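Local atomic coordinates of ThiS/MoaD family protein (Amycolatopsis orientalis, PDB entry 4N6E), a protein that probably serves as a ubiquitin-like sulphur carrier, delivering sulphur to the thiosugar synthase BexX, with which it forms a complex. Residues 58-63 against 79-84. Numbering follows the deposited sequence.
Sequences VYVNDE and DTLTIL
Y59 and T82 form an antiparallel hydrogen-bonded pair, Y59 N reaching T82 O at 2.9 Å and T82 N returning to Y59 O at 2.9 Å. One residue beyond the end of its strand, N61 grips the start of the other with three bonds. Its N donates to T80 O (2.8 Å), and its side-chain OD1 takes the amide hydrogen of T80 N almost straight (2.8 Å, 174° at the hydrogen). CG lies anti to the carbonyl carbon and beside the backbone N (chi1 -48°), and the rotation about CB-CG presents ND2 to D79 OD1 at 2.8 Å; the carboxylate is met from above its plane, the two flat groups standing 78° apart. This pairing joins strands 56-60 and 80-88 in the mixed sheet of the ubiquitin-like beta-grasp fold, beside the type I' turn V60-E63 that leads into strand 63-64. On one face V58 CG1 packs against L81 CD2 (3.8 Å). On the other, Y59 CE1 meets L84 CD2 obliquely at 3.5 Å, while a basic side chain of the partner protein chain makes a cation-pi contact with the Y59 ring. Farther out, K76 N hydrogen-bonds D79 OD2, holding the carboxylate that N61 meets.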
ATOM      1  N   VAL B  58      29.483 -26.126  20.858  1.00 42.06           N
ATOM      2  CA  VAL B  58      29.487 -27.082  21.956  1.00 43.03           C
ATOM      3  C   VAL B  58      30.041 -26.444  23.218  1.00 42.57           C
ATOM      4  O   VAL B  58      31.098 -25.841  23.191  1.00 41.14           O
ATOM      5  CB  VAL B  58      30.325 -28.322  21.620  1.00 44.76           C
ATOM      6  CG1 VAL B  58      30.423 -29.237  22.832  1.00 42.96           C
ATOM      7  CG2 VAL B  58      29.735 -29.058  20.418  1.00 45.74           C
ATOM      8  N   TYR B  59      29.322 -26.601  24.322  1.00 44.97           N
ATOM      9  CA  TYR B  59      29.760 -26.091  25.608  1.00 46.45           C
ATOM     10  C   TYR B  59      30.034 -27.226  26.590  1.00 50.14           C
ATOM     11  O   TYR B  59      29.336 -28.252  26.579  1.00 48.17           O
ATOM     12  CB  TYR B  59      28.713 -25.135  26.171  1.00 46.03           C
ATOM     13  CG  TYR B  59      28.460 -23.981  25.245  1.00 47.41           C
ATOM     14  CD1 TYR B  59      27.563 -24.102  24.178  1.00 49.62           C
ATOM     15  CD2 TYR B  59      29.125 -22.775  25.411  1.00 46.42           C
ATOM     16  CE1 TYR B  59      27.342 -23.049  23.307  1.00 48.83           C
ATOM     17  CE2 TYR B  59      28.908 -21.714  24.548  1.00 47.64           C
ATOM     18  CZ  TYR B  59      28.018 -21.860  23.498  1.00 49.40           C
ATOM     19  OH  TYR B  59      27.799 -20.816  22.641  1.00 52.55           O
ATOM     20  N   VAL B  60      31.077 -27.034  27.409  1.00 54.84           N
ATOM     21  CA  VAL B  60      31.362 -27.876  28.585  1.00 57.16           C
ATOM     22  C   VAL B  60      31.093 -27.047  29.849  1.00 57.03           C
ATOM     23  O   VAL B  60      31.705 -25.994  30.038  1.00 52.45           O
ATOM     24  CB  VAL B  60      32.814 -28.391  28.574  1.00 57.47           C
ATOM     25  CG1 VAL B  60      33.150 -29.123  29.867  1.00 58.97           C
ATOM     26  CG2 VAL B  60      33.033 -29.305  27.380  1.00 56.65           C
ATOM     27  N   ASN B  61      30.175 -27.524  30.700  1.00 61.42           N
ATOM     28  CA  ASN B  61      29.620 -26.732  31.821  1.00 62.88           C
ATOM     29  C   ASN B  61      29.528 -25.242  31.474  1.00 61.23           C
ATOM     30  O   ASN B  61      30.090 -24.403  32.175  1.00 59.49           O
ATOM     31  CB  ASN B  61      30.436 -26.919  33.111  1.00 64.20           C
ATOM     32  CG  ASN B  61      30.722 -28.382  33.427  1.00 66.85           C
ATOM     33  OD1 ASN B  61      29.813 -29.217  33.471  1.00 64.55           O
ATOM     34  ND2 ASN B  61      31.996 -28.698  33.655  1.00 67.84           N
ATOM     35  N   ASP B  62      28.849 -24.945  30.362  1.00 59.39           N
ATOM     36  CA  ASP B  62      28.605 -23.571  29.882  1.00 58.34           C
ATOM     37  C   ASP B  62      29.844 -22.777  29.371  1.00 56.25           C
ATOM     38  O   ASP B  62      29.768 -21.561  29.185  1.00 52.55           O
ATOM     39  CB  ASP B  62      27.820 -22.745  30.936  1.00 62.95           C
ATOM     40  CG  ASP B  62      26.328 -23.157  31.055  1.00 67.25           C
ATOM     41  OD1 ASP B  62      25.786 -23.857  30.164  1.00 63.54           O
ATOM     42  OD2 ASP B  62      25.690 -22.753  32.056  1.00 69.29           O
ATOM     43  N   GLU B  63      30.957 -23.454  29.100  1.00 55.05           N
ATOM     44  CA  GLU B  63      32.128 -22.796  28.509  1.00 55.54           C
ATOM     45  C   GLU B  63      32.294 -23.238  27.064  1.00 52.10           C
ATOM     46  O   GLU B  63      32.393 -24.427  26.788  1.00 50.04           O
ATOM     47  CB  GLU B  63      33.409 -23.139  29.282  1.00 60.60           C
ATOM     48  CG  GLU B  63      33.604 -22.390  30.598  1.00 65.64           C
ATOM     49  CD  GLU B  63      34.954 -22.695  31.254  1.00 72.20           C
ATOM     50  OE1 GLU B  63      35.991 -22.665  30.539  1.00 71.56           O
ATOM     51  OE2 GLU B  63      34.986 -22.966  32.484  1.00 69.88           O
ATOM     52  N   ASP B  79      30.765 -33.741  34.124  1.00 80.11           N
ATOM     53  CA  ASP B  79      30.599 -32.550  33.293  1.00 81.36           C
ATOM     54  C   ASP B  79      29.309 -32.648  32.478  1.00 80.78           C
ATOM     55  O   ASP B  79      28.870 -33.746  32.135  1.00 84.28           O
ATOM     56  CB  ASP B  79      31.792 -32.377  32.331  1.00 81.37           C
ATOM     57  CG  ASP B  79      33.036 -31.786  33.008  1.00 79.82           C
ATOM     58  OD1 ASP B  79      32.951 -31.271  34.142  1.00 74.52           O
ATOM     59  OD2 ASP B  79      34.115 -31.821  32.381  1.00 79.85           O
ATOM     60  N   THR B  80      28.707 -31.495  32.191  1.00 80.24           N
ATOM     61  CA  THR B  80      27.574 -31.403  31.262  1.00 76.08           C
ATOM     62  C   THR B  80      28.056 -30.849  29.924  1.00 69.83           C
ATOM     63  O   THR B  80      28.784 -29.856  29.889  1.00 71.66           O
ATOM     64  CB  THR B  80      26.462 -30.483  31.802  1.00 78.25           C
ATOM     65  OG1 THR B  80      25.960 -31.013  33.035  1.00 78.42           O
ATOM     66  CG2 THR B  80      25.302 -30.368  30.797  1.00 80.00           C
ATOM     67  N   LEU B  81      27.633 -31.480  28.834  1.00 62.47           N
ATOM     68  CA  LEU B  81      28.040 -31.076  27.496  1.00 59.74           C
ATOM     69  C   LEU B  81      26.810 -30.687  26.658  1.00 61.18           C
ATOM     70  O   LEU B  81      25.964 -31.536  26.342  1.00 54.19           O
ATOM     71  CB  LEU B  81      28.832 -32.203  26.833  1.00 59.94           C
ATOM     72  CG  LEU B  81      29.560 -31.866  25.524  1.00 63.85           C
ATOM     73  CD1 LEU B  81      30.963 -32.449  25.507  1.00 64.40           C
ATOM     74  CD2 LEU B  81      28.793 -32.324  24.287  1.00 63.69           C
ATOM     75  N   THR B  82      26.717 -29.400  26.305  1.00 58.53           N
ATOM     76  CA  THR B  82      25.571 -28.883  25.569  1.00 55.13           C
ATOM     77  C   THR B  82      25.892 -28.667  24.101  1.00 52.38           C
ATOM     78  O   THR B  82      26.920 -28.094  23.777  1.00 55.32           O
ATOM     79  CB  THR B  82      25.098 -27.539  26.131  1.00 57.24           C
ATOM     80  OG1 THR B  82      25.022 -27.608  27.557  1.00 59.50           O
ATOM     81  CG2 THR B  82      23.734 -27.192  25.572  1.00 58.64           C
ATOM     82  N   ILE B  83      24.988 -29.110  23.230  1.00 50.99           N
ATOM     83  CA  ILE B  83      25.050 -28.840  21.794  1.00 47.58           C
ATOM     84  C   ILE B  83      24.051 -27.747  21.431  1.00 44.92           C
ATOM     85  O   ILE B  83      22.864 -27.864  21.706  1.00 45.53           O
ATOM     86  CB  ILE B  83      24.729 -30.089  20.970  1.00 46.74           C
ATOM     87  CG1 ILE B  83      25.577 -31.268  21.451  1.00 47.77           C
ATOM     88  CG2 ILE B  83      24.969 -29.808  19.491  1.00 47.80           C
ATOM     89  CD1 ILE B  83      25.353 -32.561  20.687  1.00 48.86           C
ATOM     90  N   LEU B  84      24.544 -26.690  20.803  1.00 45.05           N
ATOM     91  CA  LEU B  84      23.756 -25.482  20.566  1.00 44.43           C
ATOM     92  C   LEU B  84      23.977 -24.995  19.131  1.00 42.25           C
ATOM     93  O   LEU B  84      24.910 -24.236  18.863  1.00 42.40           O
ATOM     94  CB  LEU B  84      24.175 -24.422  21.571  1.00 45.39           C
ATOM     95  CG  LEU B  84      23.342 -23.159  21.671  1.00 49.89           C
ATOM     96  CD1 LEU B  84      22.013 -23.432  22.366  1.00 50.84           C
ATOM     97  CD2 LEU B  84      24.130 -22.097  22.424  1.00 51.00           C
TER